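PDB 6JNY: antiterminator Q protein from Enterobacteria phage SfI, which acts as a phage transcription antitermination factor, probably by engaging RNA polymerase so that transcription continues past terminators. Local coordinates for residues H102-R108 with K120-C126; S37-F43 with F81-S86; D61-I66 with A148-R152; L22-Y28 with R55-D60. All blocks are in the same frame, centred on the assembly; numbering follows the deposited sequence.

Contact 1: residues H102-R108 with K120-C126; sequences HRVARPR and KPSLATC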
loop_
_atom_site.group_PDB
_atom_site.type_symbol
_atom_site.label_atom_id
_atom_site.label_comp_id
_atom_site.label_asym_id
_atom_site.label_seq_id
_atom_site.Cartn_x
_atom_site.Cartn_y
_atom_site.Cartn_z
ATOM N N HIS A 102 3.654 -3.217 -15.481
ATOM C CA HIS A 102 4.249 -3.878 -16.640
ATOM C C HIS A 102 4.504 -2.901 -17.783
ATOM O O HIS A 102 5.556 -2.954 -18.430
ATOM C CB HIS A 102 3.325 -5.006 -17.090
ATOM C CG HIS A 102 3.746 -5.667 -18.360
ATOM N ND1 HIS A 102 3.112 -5.435 -19.563
ATOM C CD2 HIS A 102 4.721 -6.570 -18.615
ATOM C CE1 HIS A 102 3.687 -6.160 -20.507
ATOM N NE2 HIS A 102 4.670 -6.853 -19.960
ATOM N N ARG A 103 3.543 -2.011 -18.053
ATOM C CA ARG A 103 3.663 -1.064 -19.159
ATOM C C ARG A 103 4.903 -0.180 -19.030
ATOM O O ARG A 103 5.557 0.130 -20.034
ATOM C CB ARG A 103 2.392 -0.212 -19.242
ATOM C CG ARG A 103 2.306 0.692 -20.459
ATOM C CD ARG A 103 1.254 1.781 -20.260
ATOM N NE ARG A 103 -0.102 1.241 -20.156
ATOM C CZ ARG A 103 -0.968 1.205 -21.164
ATOM N NH1 ARG A 103 -0.614 1.664 -22.351
ATOM N NH2 ARG A 103 -2.185 0.707 -20.983
ATOM N N VAL A 104 5.246 0.243 -17.810
ATOM C CA VAL A 104 6.343 1.189 -17.616
ATOM C C VAL A 104 7.617 0.515 -17.109
ATOM O O VAL A 104 8.579 1.208 -16.757
ATOM C CB VAL A 104 5.939 2.382 -16.732
ATOM C CG1 VAL A 104 4.760 3.113 -17.346
ATOM C CG2 VAL A 104 5.611 1.921 -15.313
ATOM N N ALA A 105 7.655 -0.812 -17.081
ATOM C CA ALA A 105 8.771 -1.519 -16.462
ATOM C C ALA A 105 10.065 -1.296 -17.238
ATOM O O ALA A 105 10.066 -1.209 -18.468
ATOM C CB ALA A 105 8.464 -3.013 -16.386
ATOM N N ARG A 106 11.179 -1.214 -16.501
ATOM C CA ARG A 106 12.511 -1.023 -17.053
ATOM C C ARG A 106 13.124 -2.360 -17.453
ATOM O O ARG A 106 12.725 -3.418 -16.949
ATOM C CB ARG A 106 13.407 -0.347 -16.013
ATOM C CG ARG A 106 13.016 1.086 -15.712
ATOM C CD ARG A 106 13.011 1.904 -16.994
ATOM N NE ARG A 106 13.866 3.083 -16.914
ATOM C CZ ARG A 106 13.563 4.260 -17.455
ATOM N NH1 ARG A 106 12.421 4.419 -18.117
ATOM N NH2 ARG A 106 14.402 5.283 -17.333
ATOM N N PRO A 107 14.096 -2.351 -18.367
ATOM C CA PRO A 107 14.825 -3.589 -18.667
ATOM C C PRO A 107 15.544 -4.074 -17.421
ATOM O O PRO A 107 16.079 -3.278 -16.646
ATOM C CB PRO A 107 15.829 -3.162 -19.745
ATOM C CG PRO A 107 15.367 -1.839 -20.240
ATOM C CD PRO A 107 14.603 -1.200 -19.138
ATOM N N ARG A 108 15.547 -5.391 -17.224
ATOM C CA ARG A 108 16.173 -5.993 -16.055
ATOM C C ARG A 108 17.204 -7.015 -16.497
ATOM O O ARG A 108 17.092 -7.604 -17.575
ATOM C CB ARG A 108 15.173 -6.781 -15.218
ATOM C CG ARG A 108 14.003 -6.021 -14.712
ATOM C CD ARG A 108 13.115 -6.976 -13.959
ATOM N NE ARG A 108 12.013 -6.277 -13.326
ATOM C CZ ARG A 108 11.136 -6.856 -12.522
ATOM N NH1 ARG A 108 11.229 -8.151 -12.259
ATOM N NH2 ARG A 108 10.160 -6.137 -11.995
ATOM N N LYS A 120 12.668 -6.909 -20.379
ATOM C CA LYS A 120 11.635 -6.375 -19.508
ATOM C C LYS A 120 10.818 -7.524 -18.912
ATOM O O LYS A 120 10.667 -8.579 -19.534
ATOM C CB LYS A 120 10.725 -5.429 -20.289
ATOM C CG LYS A 120 11.325 -4.045 -20.469
ATOM C CD LYS A 120 10.398 -3.111 -21.219
ATOM C CE LYS A 120 11.135 -1.848 -21.641
ATOM N NZ LYS A 120 10.236 -0.845 -22.277
ATOM N N PRO A 121 10.298 -7.356 -17.697
ATOM C CA PRO A 121 9.577 -8.456 -17.053
ATOM C C PRO A 121 8.253 -8.755 -17.745
ATOM O O PRO A 121 7.599 -7.873 -18.307
ATOM C CB PRO A 121 9.350 -7.941 -15.622
ATOM C CG PRO A 121 9.367 -6.478 -15.747
ATOM C CD PRO A 121 10.370 -6.167 -16.834
ATOM N N SER A 122 7.872 -10.028 -17.695
ATOM C CA SER A 122 6.599 -10.462 -18.245
ATOM C C SER A 122 5.448 -9.893 -17.420
ATOM O O SER A 122 5.635 -9.404 -16.300
ATOM C CB SER A 122 6.522 -11.988 -18.257
ATOM O OG SER A 122 6.374 -12.514 -16.952
ATOM N N LEU A 123 4.242 -9.945 -17.995
ATOM C CA LEU A 123 3.066 -9.513 -17.249
ATOM C C LEU A 123 2.810 -10.432 -16.062
ATOM O O LEU A 123 2.425 -9.970 -14.982
ATOM C CB LEU A 123 1.848 -9.452 -18.173
ATOM C CG LEU A 123 0.541 -8.938 -17.567
ATOM C CD1 LEU A 123 0.658 -7.487 -17.125
ATOM C CD2 LEU A 123 -0.593 -9.099 -18.587
ATOM N N ALA A 124 3.027 -11.736 -16.234
ATOM C CA ALA A 124 2.864 -12.665 -15.121
ATOM C C ALA A 124 3.806 -12.319 -13.976
ATOM O O ALA A 124 3.423 -12.394 -12.800
ATOM C CB ALA A 124 3.101 -14.097 -15.595
ATOM N N THR A 125 5.044 -11.941 -14.302
ATOM C CA THR A 125 5.996 -11.545 -13.270
ATOM C C THR A 125 5.540 -10.278 -12.567
ATOM O O THR A 125 5.619 -10.180 -11.339
ATOM C CB THR A 125 7.374 -11.337 -13.896
ATOM O OG1 THR A 125 7.865 -12.589 -14.385
ATOM C CG2 THR A 125 8.362 -10.784 -12.870
ATOM N N CYS A 126 5.053 -9.298 -13.326
ATOM C CA CYS A 126 4.602 -8.051 -12.721
ATOM C C CYS A 126 3.394 -8.277 -11.819
ATOM O O CYS A 126 3.289 -7.664 -10.752
ATOM C CB CYS A 126 4.297 -7.028 -13.809
ATOM S SG CYS A 126 5.791 -6.477 -14.683
HETATM O O HOH W 1 7.561 -5.052 -19.109
HETATM O O HOH W 2 8.457 -0.140 -20.500
#
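The segments that flank a β-hairpin meet here at its base, and side-chain conformation shapes the contact. His102, near the end of its helix, takes a t rotamer (chi1 174°) that lays the imidazole beside the start of the next helix. Leu123 CB sits over one ring face, 4.1 Å from the centroid of the His102 ring, a CH-pi contact, while Cys126 SG and Pro121 O lie at the ring edge; His102 CD2 is 3.2 Å from Pro121 O. Ala105 CB rests 3.6 Å from Pro121 CG. Arg108 is almost fully extended beyond its m chi1, so its guanidinium covers the same proline, with NE 3.6 Å from Pro121 CG. The extended Lys120 reaches back along Ala105, its CD 3.4 Å from Ala105 O. No direct hydrogen bond joins the segments; water does the bridging. Water 1 donates to His102 O and Pro121 O, and water 2 accepts from Lys120 NZ and donates to Arg103 O and Ala105 O. The contact thus joins helix 94-103 to helix 123-155 at the base of hairpin 108-119, where Arg108 pairs with Gln119 through the backbone and forms a salt bridge to Glu129.

Contact 2: residues S37-F43 with F81-S86; sequences SSVIAKF and FGILLS
Helices that cross obliquely can mesh through residues four apart, and residues 37-43 and 81-86 illustrate it. Ser37 is the N-cap of helix 38-43: Ile40 N donates to Ser37 OG at 3.2 Å, and the same hydroxyl is hydrogen-bonded to Asp71. Residues 81-86 are helical throughout. The segment axes approach to 10.6 Å with a signed crossing angle of -52°; the nearest CA pairs are Val39-Phe81 (7.8 Å), Ile40-Leu85 (7.6 Å) and Phe43-Gly82 (7.4 Å). Phe81, with chi1 t (-153°), turns a ring face to Val39, whose CG1 lies 3.8 Å from the centroid of the Phe81 ring; Ile40 CG1 is 3.9 Å from Phe81 CZ. Gly82 follows without a side chain, its carbonyl O 4.1 Å from Phe43 CE1. Leu85, in the mt rotamer, fills the centre: its CB stands 3.6 Å from the centroid of the Phe43 ring, over the face, and its CD1 is 4.0 Å from Ile40 CG1 and 4.2 Å from Val39 CG1. Phe43 uses t with chi2 near 90°, which also brings its CE1 within 3.8 Å of Ser86 OG. With Val39 and Phe43 facing Phe81 and Leu85, the interface has the i, i+4 spacing and the near -50° crossing of ridges-into-grooves packing, in an α-helical core where Trp23 and Val27 of helix 10-28 cover Ile40, and Val70 and Met74 of helix 60-74 pack on Phe81.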
loop_
_atom_site.group_PDB
_atom_site.type_symbol
_atom_site.label_atom_id
_atom_site.label_comp_id
_atom_site.label_asym_id
_atom_site.label_seq_id
_atom_site.Cartn_x
_atom_site.Cartn_y
_atom_site.Cartn_z
ATOM N N SER A 37 1.489 13.949 5.214
ATOM C CA SER A 37 2.165 12.999 4.341
ATOM C C SER A 37 2.314 13.585 2.943
ATOM O O SER A 37 1.327 13.740 2.218
ATOM C CB SER A 37 1.387 11.676 4.280
ATOM O OG SER A 37 1.952 10.806 3.313
ATOM N N SER A 38 3.548 13.915 2.552
ATOM C CA SER A 38 3.768 14.428 1.206
ATOM C C SER A 38 3.477 13.377 0.142
ATOM O O SER A 38 2.991 13.719 -0.942
ATOM C CB SER A 38 5.190 14.976 1.065
ATOM O OG SER A 38 6.154 13.994 1.386
ATOM N N VAL A 39 3.753 12.101 0.424
ATOM C CA VAL A 39 3.476 11.057 -0.561
ATOM C C VAL A 39 1.981 10.967 -0.832
ATOM O O VAL A 39 1.540 10.938 -1.987
ATOM C CB VAL A 39 4.055 9.701 -0.115
ATOM C CG1 VAL A 39 3.621 8.620 -1.076
ATOM C CG2 VAL A 39 5.577 9.744 -0.049
ATOM N N ILE A 40 1.174 10.923 0.232
ATOM C CA ILE A 40 -0.274 10.849 0.045
ATOM C C ILE A 40 -0.795 12.104 -0.643
ATOM O O ILE A 40 -1.626 12.024 -1.555
ATOM C CB ILE A 40 -0.997 10.561 1.371
ATOM C CG1 ILE A 40 -0.550 9.206 1.930
ATOM C CG2 ILE A 40 -2.509 10.569 1.166
ATOM C CD1 ILE A 40 -1.039 8.937 3.318
ATOM N N ALA A 41 -0.303 13.277 -0.230
ATOM C CA ALA A 41 -0.728 14.531 -0.852
ATOM C C ALA A 41 -0.393 14.557 -2.339
ATOM O O ALA A 41 -1.232 14.931 -3.168
ATOM C CB ALA A 41 -0.085 15.711 -0.126
ATOM N N LYS A 42 0.831 14.158 -2.699
ATOM C CA LYS A 42 1.201 14.092 -4.111
ATOM C C LYS A 42 0.338 13.089 -4.862
ATOM O O LYS A 42 -0.061 13.335 -6.007
ATOM C CB LYS A 42 2.677 13.723 -4.261
ATOM C CG LYS A 42 3.165 13.719 -5.702
ATOM C CD LYS A 42 4.685 13.671 -5.778
ATOM C CE LYS A 42 5.172 13.964 -7.189
ATOM N NZ LYS A 42 4.818 15.352 -7.611
ATOM N N PHE A 43 0.052 11.941 -4.240
ATOM C CA PHE A 43 -0.799 10.951 -4.889
ATOM C C PHE A 43 -2.177 11.527 -5.175
ATOM O O PHE A 43 -2.728 11.341 -6.268
ATOM C CB PHE A 43 -0.901 9.701 -4.004
ATOM C CG PHE A 43 -1.785 8.630 -4.574
ATOM C CD1 PHE A 43 -1.267 7.661 -5.413
ATOM C CD2 PHE A 43 -3.134 8.594 -4.267
ATOM C CE1 PHE A 43 -2.085 6.679 -5.942
ATOM C CE2 PHE A 43 -3.957 7.617 -4.802
ATOM C CZ PHE A 43 -3.427 6.659 -5.631
ATOM N N PHE A 81 4.583 2.293 -1.417
ATOM C CA PHE A 81 3.605 3.255 -0.919
ATOM C C PHE A 81 2.600 3.608 -2.013
ATOM O O PHE A 81 1.387 3.593 -1.778
ATOM C CB PHE A 81 4.354 4.497 -0.420
ATOM C CG PHE A 81 3.644 5.294 0.658
ATOM C CD1 PHE A 81 2.269 5.206 0.876
ATOM C CD2 PHE A 81 4.381 6.169 1.460
ATOM C CE1 PHE A 81 1.659 5.966 1.875
ATOM C CE2 PHE A 81 3.776 6.931 2.458
ATOM C CZ PHE A 81 2.417 6.836 2.663
ATOM N N GLY A 82 3.088 3.873 -3.222
ATOM C CA GLY A 82 2.184 4.205 -4.313
ATOM C C GLY A 82 1.251 3.064 -4.669
ATOM O O GLY A 82 0.063 3.277 -4.935
ATOM N N ILE A 83 1.772 1.833 -4.660
ATOM C CA ILE A 83 0.937 0.677 -4.968
ATOM C C ILE A 83 -0.136 0.494 -3.905
ATOM O O ILE A 83 -1.295 0.190 -4.214
ATOM C CB ILE A 83 1.814 -0.573 -5.152
ATOM C CG1 ILE A 83 2.530 -0.515 -6.503
ATOM C CG2 ILE A 83 0.996 -1.847 -5.016
ATOM C CD1 ILE A 83 3.671 -1.480 -6.625
ATOM N N LEU A 84 0.234 0.666 -2.631
ATOM C CA LEU A 84 -0.746 0.614 -1.559
ATOM C C LEU A 84 -1.848 1.645 -1.759
ATOM O O LEU A 84 -3.030 1.341 -1.560
ATOM C CB LEU A 84 -0.043 0.851 -0.215
ATOM C CG LEU A 84 -0.876 0.661 1.051
ATOM C CD1 LEU A 84 -1.088 -0.812 1.328
ATOM C CD2 LEU A 84 -0.192 1.330 2.261
ATOM N N LEU A 85 -1.476 2.876 -2.145
ATOM C CA LEU A 85 -2.473 3.927 -2.356
ATOM C C LEU A 85 -3.353 3.644 -3.573
ATOM O O LEU A 85 -4.569 3.848 -3.512
ATOM C CB LEU A 85 -1.791 5.297 -2.460
ATOM C CG LEU A 85 -1.204 5.820 -1.134
ATOM C CD1 LEU A 85 -0.268 7.007 -1.386
ATOM C CD2 LEU A 85 -2.299 6.196 -0.169
ATOM N N SER A 86 -2.766 3.132 -4.658
ATOM C CA SER A 86 -3.571 2.736 -5.817
ATOM C C SER A 86 -4.633 1.720 -5.419
ATOM O O SER A 86 -5.811 1.870 -5.753
ATOM C CB SER A 86 -2.672 2.169 -6.911
ATOM O OG SER A 86 -1.848 3.181 -7.468
#

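Contact 3: residues D61-I66 with A148-R152; sequences DDGMLI and AFKNR
Where these two helices cross, an Asp-Arg salt bridge lies beside an apolar patch. Residues 61-66 and 148-152 are both helical; the axes of these short segments approach to 11.3 Å with a signed crossing angle of +125°, and Leu65 and Ala148 form the nearest CA pair, at 7.4 Å. Asp61 borders the contact, its carbonyl O 4.1 Å from Arg152 NH1. Asp62, with chi1 m, brings OD1 to a forked salt bridge: Arg152 NH1 and NH2 donate to Asp62 OD1 at 2.9 and 2.8 Å. Arg152 gets there by a t, t, p course through chi1 to chi3. One turn on, Leu65 (tt) points at the partner helix; its CD2 is 3.7 Å from Ala148 CB and 4.2 Å from the centroid of the Phe149 ring, over the face, while its CD1 lies 3.8 Å from Arg152 NH1. Ile66 closes the segment with CG1 4.3 Å from Phe149 CZ; Phe149 has chi1 m (-80°), which brings its ring to Leu65 and Ile66. Trp19 of helix 10-28 touches Asp62, Ile66 and Phe149. Two charge-assisted hydrogen bonds thus converge on one oxygen in the guanidinium plane, while Leu65 covers one guanidinium face.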
loop_
_atom_site.group_PDB
_atom_site.type_symbol
_atom_site.label_atom_id
_atom_site.label_comp_id
_atom_site.label_asym_id
_atom_site.label_seq_id
_atom_site.Cartn_x
_atom_site.Cartn_y
_atom_site.Cartn_z
ATOM N N ASP A 61 -10.624 10.836 13.345
ATOM C CA ASP A 61 -9.582 10.437 14.287
ATOM C C ASP A 61 -8.896 9.165 13.813
ATOM O O ASP A 61 -7.663 9.070 13.812
ATOM C CB ASP A 61 -10.164 10.241 15.688
ATOM C CG ASP A 61 -10.503 11.555 16.375
ATOM O OD1 ASP A 61 -10.166 12.629 15.831
ATOM O OD2 ASP A 61 -11.112 11.507 17.462
ATOM N N ASP A 62 -9.688 8.173 13.406
ATOM C CA ASP A 62 -9.113 6.936 12.891
ATOM C C ASP A 62 -8.373 7.175 11.582
ATOM O O ASP A 62 -7.300 6.603 11.363
ATOM C CB ASP A 62 -10.206 5.882 12.715
ATOM C CG ASP A 62 -10.786 5.402 14.045
ATOM O OD1 ASP A 62 -10.230 5.719 15.121
ATOM O OD2 ASP A 62 -11.812 4.695 14.010
ATOM N N GLY A 63 -8.923 8.010 10.702
ATOM C CA GLY A 63 -8.226 8.325 9.468
ATOM C C GLY A 63 -6.853 8.919 9.713
ATOM O O GLY A 63 -5.877 8.546 9.055
ATOM N N MET A 64 -6.755 9.842 10.671
ATOM C CA MET A 64 -5.465 10.445 10.977
ATOM C C MET A 64 -4.520 9.440 11.619
ATOM O O MET A 64 -3.329 9.400 11.281
ATOM C CB MET A 64 -5.654 11.676 11.868
ATOM C CG MET A 64 -6.158 12.874 11.086
ATOM S SD MET A 64 -6.364 14.378 12.060
ATOM C CE MET A 64 -7.759 13.936 13.100
ATOM N N LEU A 65 -5.022 8.622 12.546
ATOM C CA LEU A 65 -4.165 7.638 13.201
ATOM C C LEU A 65 -3.605 6.655 12.182
ATOM O O LEU A 65 -2.404 6.357 12.179
ATOM C CB LEU A 65 -4.951 6.899 14.285
ATOM C CG LEU A 65 -4.237 5.816 15.109
ATOM C CD1 LEU A 65 -4.834 5.732 16.491
ATOM C CD2 LEU A 65 -4.292 4.440 14.448
ATOM N N ILE A 66 -4.467 6.136 11.307
ATOM C CA ILE A 66 -3.996 5.174 10.315
ATOM C C ILE A 66 -3.017 5.825 9.353
ATOM O O ILE A 66 -2.031 5.206 8.941
ATOM C CB ILE A 66 -5.173 4.505 9.584
ATOM C CG1 ILE A 66 -6.030 3.723 10.571
ATOM C CG2 ILE A 66 -4.662 3.588 8.445
ATOM C CD1 ILE A 66 -7.425 3.380 10.030
ATOM N N ALA A 148 -0.812 0.936 17.506
ATOM C CA ALA A 148 -1.305 2.312 17.533
ATOM C C ALA A 148 -2.679 2.390 18.178
ATOM O O ALA A 148 -2.946 3.296 18.976
ATOM C CB ALA A 148 -1.348 2.917 16.130
ATOM N N PHE A 149 -3.575 1.468 17.828
ATOM C CA PHE A 149 -4.888 1.447 18.464
ATOM C C PHE A 149 -4.769 1.111 19.946
ATOM O O PHE A 149 -5.469 1.698 20.781
ATOM C CB PHE A 149 -5.780 0.416 17.772
ATOM C CG PHE A 149 -6.396 0.888 16.480
ATOM C CD1 PHE A 149 -7.084 2.084 16.403
ATOM C CD2 PHE A 149 -6.294 0.101 15.347
ATOM C CE1 PHE A 149 -7.661 2.488 15.210
ATOM C CE2 PHE A 149 -6.872 0.495 14.162
ATOM C CZ PHE A 149 -7.544 1.684 14.087
ATOM N N LYS A 150 -3.892 0.167 20.296
ATOM C CA LYS A 150 -3.739 -0.212 21.696
ATOM C C LYS A 150 -3.119 0.915 22.505
ATOM O O LYS A 150 -3.485 1.121 23.670
ATOM C CB LYS A 150 -2.918 -1.494 21.815
ATOM C CG LYS A 150 -3.700 -2.736 21.398
ATOM C CD LYS A 150 -2.836 -3.976 21.342
ATOM C CE LYS A 150 -3.686 -5.171 20.902
ATOM N NZ LYS A 150 -2.869 -6.364 20.567
ATOM N N ASN A 151 -2.186 1.656 21.901
ATOM C CA ASN A 151 -1.591 2.806 22.580
ATOM C C ASN A 151 -2.638 3.874 22.856
ATOM O O ASN A 151 -2.676 4.442 23.953
ATOM C CB ASN A 151 -0.443 3.375 21.738
ATOM C CG ASN A 151 0.187 4.622 22.358
ATOM O OD1 ASN A 151 0.846 4.547 23.393
ATOM N ND2 ASN A 151 0.002 5.765 21.706
ATOM N N ARG A 152 -3.508 4.148 21.880
ATOM C CA ARG A 152 -4.557 5.141 22.086
ATOM C C ARG A 152 -5.496 4.720 23.207
ATOM O O ARG A 152 -5.846 5.533 24.074
ATOM C CB ARG A 152 -5.333 5.364 20.793
ATOM C CG ARG A 152 -6.457 6.381 20.933
ATOM C CD ARG A 152 -7.058 6.718 19.588
ATOM N NE ARG A 152 -7.896 5.633 19.088
ATOM C CZ ARG A 152 -8.536 5.655 17.922
ATOM N NH1 ARG A 152 -8.428 6.705 17.122
ATOM N NH2 ARG A 152 -9.282 4.622 17.555
#

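Contact 4: residues L22-Y28 with R55-D60; sequences LWGAWVY and RPMCND
An extended connection laid across a helix and ending in an N-cap is what residues 55-60 form against residues 22-28, the C-terminal turns of helix 10-28. Residues 56-59 are extended loop, with polyproline-II-like angles except at Met57, which is β, and Asp60 begins helix 60-74. Leu22 and Met57 are nearest by CA, at 4.3 Å, and Met57 CA makes a CA-H...O contact of 3.6 Å with Leu22 O. Arg55 folds over Ala25, its CB 3.7 Å from Ala25 CB, with the guanidinium face over Ala25 CA and NH2 3.2 Å from Tyr28 CD2; that NH2 also donates to Ala89 O. Met57 (p, t, p) curls so that SD is 3.8 Å from Trp26 CD1, a Met-aromatic contact, and Cys58 (p) SG lies 3.8 Å from Trp26 CB and 4.5 Å from the centroid of the Trp26 five-membered ring, a sulfur-aromatic contact. Trp26, with chi1 t, donates from NE1 to Asp60 OD1 at 2.9 Å, almost linearly. Asn59 is the N-cap of helix 60-74, its OD1 accepting from Asp62 N. The loop joins the flank of helix 10-28 to helix 60-74, on which Trp23 and Trp26 also pack; Val27 meets Met44 of helix 38-45.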
loop_
_atom_site.group_PDB
_atom_site.type_symbol
_atom_site.label_atom_id
_atom_site.label_comp_id
_atom_site.label_asym_id
_atom_site.label_seq_id
_atom_site.Cartn_x
_atom_site.Cartn_y
_atom_site.Cartn_z
ATOM N N LEU A 22 -11.297 1.162 4.782
ATOM C CA LEU A 22 -11.953 2.333 5.358
ATOM C C LEU A 22 -11.058 3.553 5.259
ATOM O O LEU A 22 -11.519 4.650 4.908
ATOM C CB LEU A 22 -12.329 2.072 6.816
ATOM C CG LEU A 22 -13.466 1.083 7.063
ATOM C CD1 LEU A 22 -13.537 0.732 8.534
ATOM C CD2 LEU A 22 -14.797 1.669 6.567
ATOM N N TRP A 23 -9.770 3.379 5.557
ATOM C CA TRP A 23 -8.817 4.479 5.492
ATOM C C TRP A 23 -8.628 4.939 4.056
ATOM O O TRP A 23 -8.534 6.145 3.784
ATOM C CB TRP A 23 -7.482 4.015 6.088
ATOM C CG TRP A 23 -6.287 4.847 5.703
ATOM C CD1 TRP A 23 -5.901 6.045 6.258
ATOM C CD2 TRP A 23 -5.305 4.527 4.713
ATOM N NE1 TRP A 23 -4.748 6.490 5.646
ATOM C CE2 TRP A 23 -4.357 5.577 4.702
ATOM C CE3 TRP A 23 -5.135 3.455 3.826
ATOM C CZ2 TRP A 23 -3.259 5.582 3.839
ATOM C CZ3 TRP A 23 -4.052 3.468 2.959
ATOM C CH2 TRP A 23 -3.122 4.517 2.978
ATOM N N GLY A 24 -8.579 3.992 3.117
ATOM C CA GLY A 24 -8.357 4.366 1.741
ATOM C C GLY A 24 -9.487 5.222 1.207
ATOM O O GLY A 24 -9.253 6.200 0.496
ATOM N N ALA A 25 -10.723 4.892 1.583
ATOM C CA ALA A 25 -11.860 5.700 1.143
ATOM C C ALA A 25 -11.825 7.079 1.791
ATOM O O ALA A 25 -12.159 8.092 1.152
ATOM C CB ALA A 25 -13.157 4.972 1.487
ATOM N N TRP A 26 -11.404 7.140 3.052
ATOM C CA TRP A 26 -11.267 8.418 3.747
ATOM C C TRP A 26 -10.201 9.285 3.084
ATOM O O TRP A 26 -10.417 10.479 2.841
ATOM C CB TRP A 26 -10.947 8.144 5.212
ATOM C CG TRP A 26 -10.825 9.334 6.084
ATOM C CD1 TRP A 26 -11.841 10.015 6.688
ATOM C CD2 TRP A 26 -9.613 9.975 6.483
ATOM N NE1 TRP A 26 -11.331 11.055 7.428
ATOM C CE2 TRP A 26 -9.966 11.052 7.319
ATOM C CE3 TRP A 26 -8.258 9.750 6.203
ATOM C CZ2 TRP A 26 -9.013 11.898 7.888
ATOM C CZ3 TRP A 26 -7.318 10.593 6.762
ATOM C CH2 TRP A 26 -7.695 11.650 7.602
ATOM N N VAL A 27 -9.043 8.699 2.768
ATOM C CA VAL A 27 -7.998 9.440 2.060
ATOM C C VAL A 27 -8.506 9.931 0.709
ATOM O O VAL A 27 -8.303 11.096 0.329
ATOM C CB VAL A 27 -6.747 8.562 1.895
ATOM C CG1 VAL A 27 -5.775 9.180 0.912
ATOM C CG2 VAL A 27 -6.076 8.335 3.240
ATOM N N TYR A 28 -9.162 9.045 -0.048
ATOM C CA TYR A 28 -9.595 9.385 -1.401
ATOM C C TYR A 28 -10.599 10.529 -1.397
ATOM O O TYR A 28 -10.722 11.250 -2.395
ATOM C CB TYR A 28 -10.196 8.156 -2.081
ATOM C CG TYR A 28 -10.300 8.238 -3.590
ATOM C CD1 TYR A 28 -9.158 8.320 -4.381
ATOM C CD2 TYR A 28 -11.532 8.178 -4.221
ATOM C CE1 TYR A 28 -9.248 8.373 -5.756
ATOM C CE2 TYR A 28 -11.634 8.235 -5.602
ATOM C CZ TYR A 28 -10.487 8.324 -6.362
ATOM O OH TYR A 28 -10.580 8.379 -7.733
ATOM N N ARG A 55 -18.439 4.566 -0.937
ATOM C CA ARG A 55 -17.512 3.809 -0.100
ATOM C C ARG A 55 -17.580 4.238 1.358
ATOM O O ARG A 55 -17.432 5.418 1.679
ATOM C CB ARG A 55 -16.081 3.975 -0.604
ATOM C CG ARG A 55 -15.588 2.853 -1.480
ATOM C CD ARG A 55 -14.079 2.864 -1.533
ATOM N NE ARG A 55 -13.569 3.871 -2.453
ATOM C CZ ARG A 55 -12.283 4.177 -2.601
ATOM N NH1 ARG A 55 -11.359 3.555 -1.872
ATOM N NH2 ARG A 55 -11.923 5.110 -3.474
ATOM N N PRO A 56 -17.797 3.277 2.250
ATOM C CA PRO A 56 -17.770 3.596 3.676
ATOM C C PRO A 56 -16.358 3.983 4.075
ATOM O O PRO A 56 -15.374 3.446 3.556
ATOM C CB PRO A 56 -18.202 2.286 4.340
ATOM C CG PRO A 56 -17.858 1.229 3.355
ATOM C CD PRO A 56 -17.988 1.838 1.994
ATOM N N MET A 57 -16.268 4.946 4.983
ATOM C CA MET A 57 -14.982 5.449 5.433
ATOM C C MET A 57 -14.959 5.506 6.949
ATOM O O MET A 57 -15.998 5.534 7.612
ATOM C CB MET A 57 -14.669 6.825 4.831
ATOM C CG MET A 57 -15.652 7.910 5.223
ATOM S SD MET A 57 -15.088 9.535 4.680
ATOM C CE MET A 57 -15.094 9.328 2.921
ATOM N N CYS A 58 -13.748 5.497 7.497
ATOM C CA CYS A 58 -13.591 5.647 8.930
ATOM C C CYS A 58 -13.845 7.098 9.321
ATOM O O CYS A 58 -14.019 7.970 8.466
ATOM C CB CYS A 58 -12.180 5.233 9.345
ATOM S SG CYS A 58 -10.891 6.052 8.378
ATOM N N ASN A 59 -13.870 7.349 10.629
ATOM C CA ASN A 59 -13.985 8.710 11.132
ATOM C C ASN A 59 -12.637 9.421 11.018
ATOM O O ASN A 59 -11.621 8.828 10.637
ATOM C CB ASN A 59 -14.595 8.726 12.534
ATOM C CG ASN A 59 -13.709 8.063 13.576
ATOM O OD1 ASN A 59 -12.495 7.978 13.415
ATOM N ND2 ASN A 59 -14.319 7.598 14.657
ATOM N N ASP A 60 -12.621 10.713 11.361
ATOM C CA ASP A 60 -11.428 11.525 11.141
ATOM C C ASP A 60 -10.302 11.142 12.089
ATOM O O ASP A 60 -9.131 11.144 11.696
ATOM C CB ASP A 60 -11.763 13.008 11.297
ATOM C CG ASP A 60 -12.551 13.554 10.124
ATOM O OD1 ASP A 60 -12.820 12.808 9.161
ATOM O OD2 ASP A 60 -12.911 14.752 10.168
#

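How the contacts relate
Three of the contacts cluster and one stands apart. Contacts 3 and 4, centred 13 Å apart, touch through Ile66 and Gly63 against Trp23 and Trp26; contacts 2 and 4, 15 Å apart, touch through Ile40 and Leu85 against Val27 and Trp23. Helix 10-28 thus joins contacts 2 and 3, which cross along the chain but do not touch, with Trp23 common to both junctions. Along the chain, contact 4 crosses contact 2 and closes before contact 3 opens, while contact 1 is nested inside the loop that contact 3 closes. Contacts 1 and 3, about 37 Å apart between centres, both use helix 123-155, which runs from the hairpin base to the far side of the core.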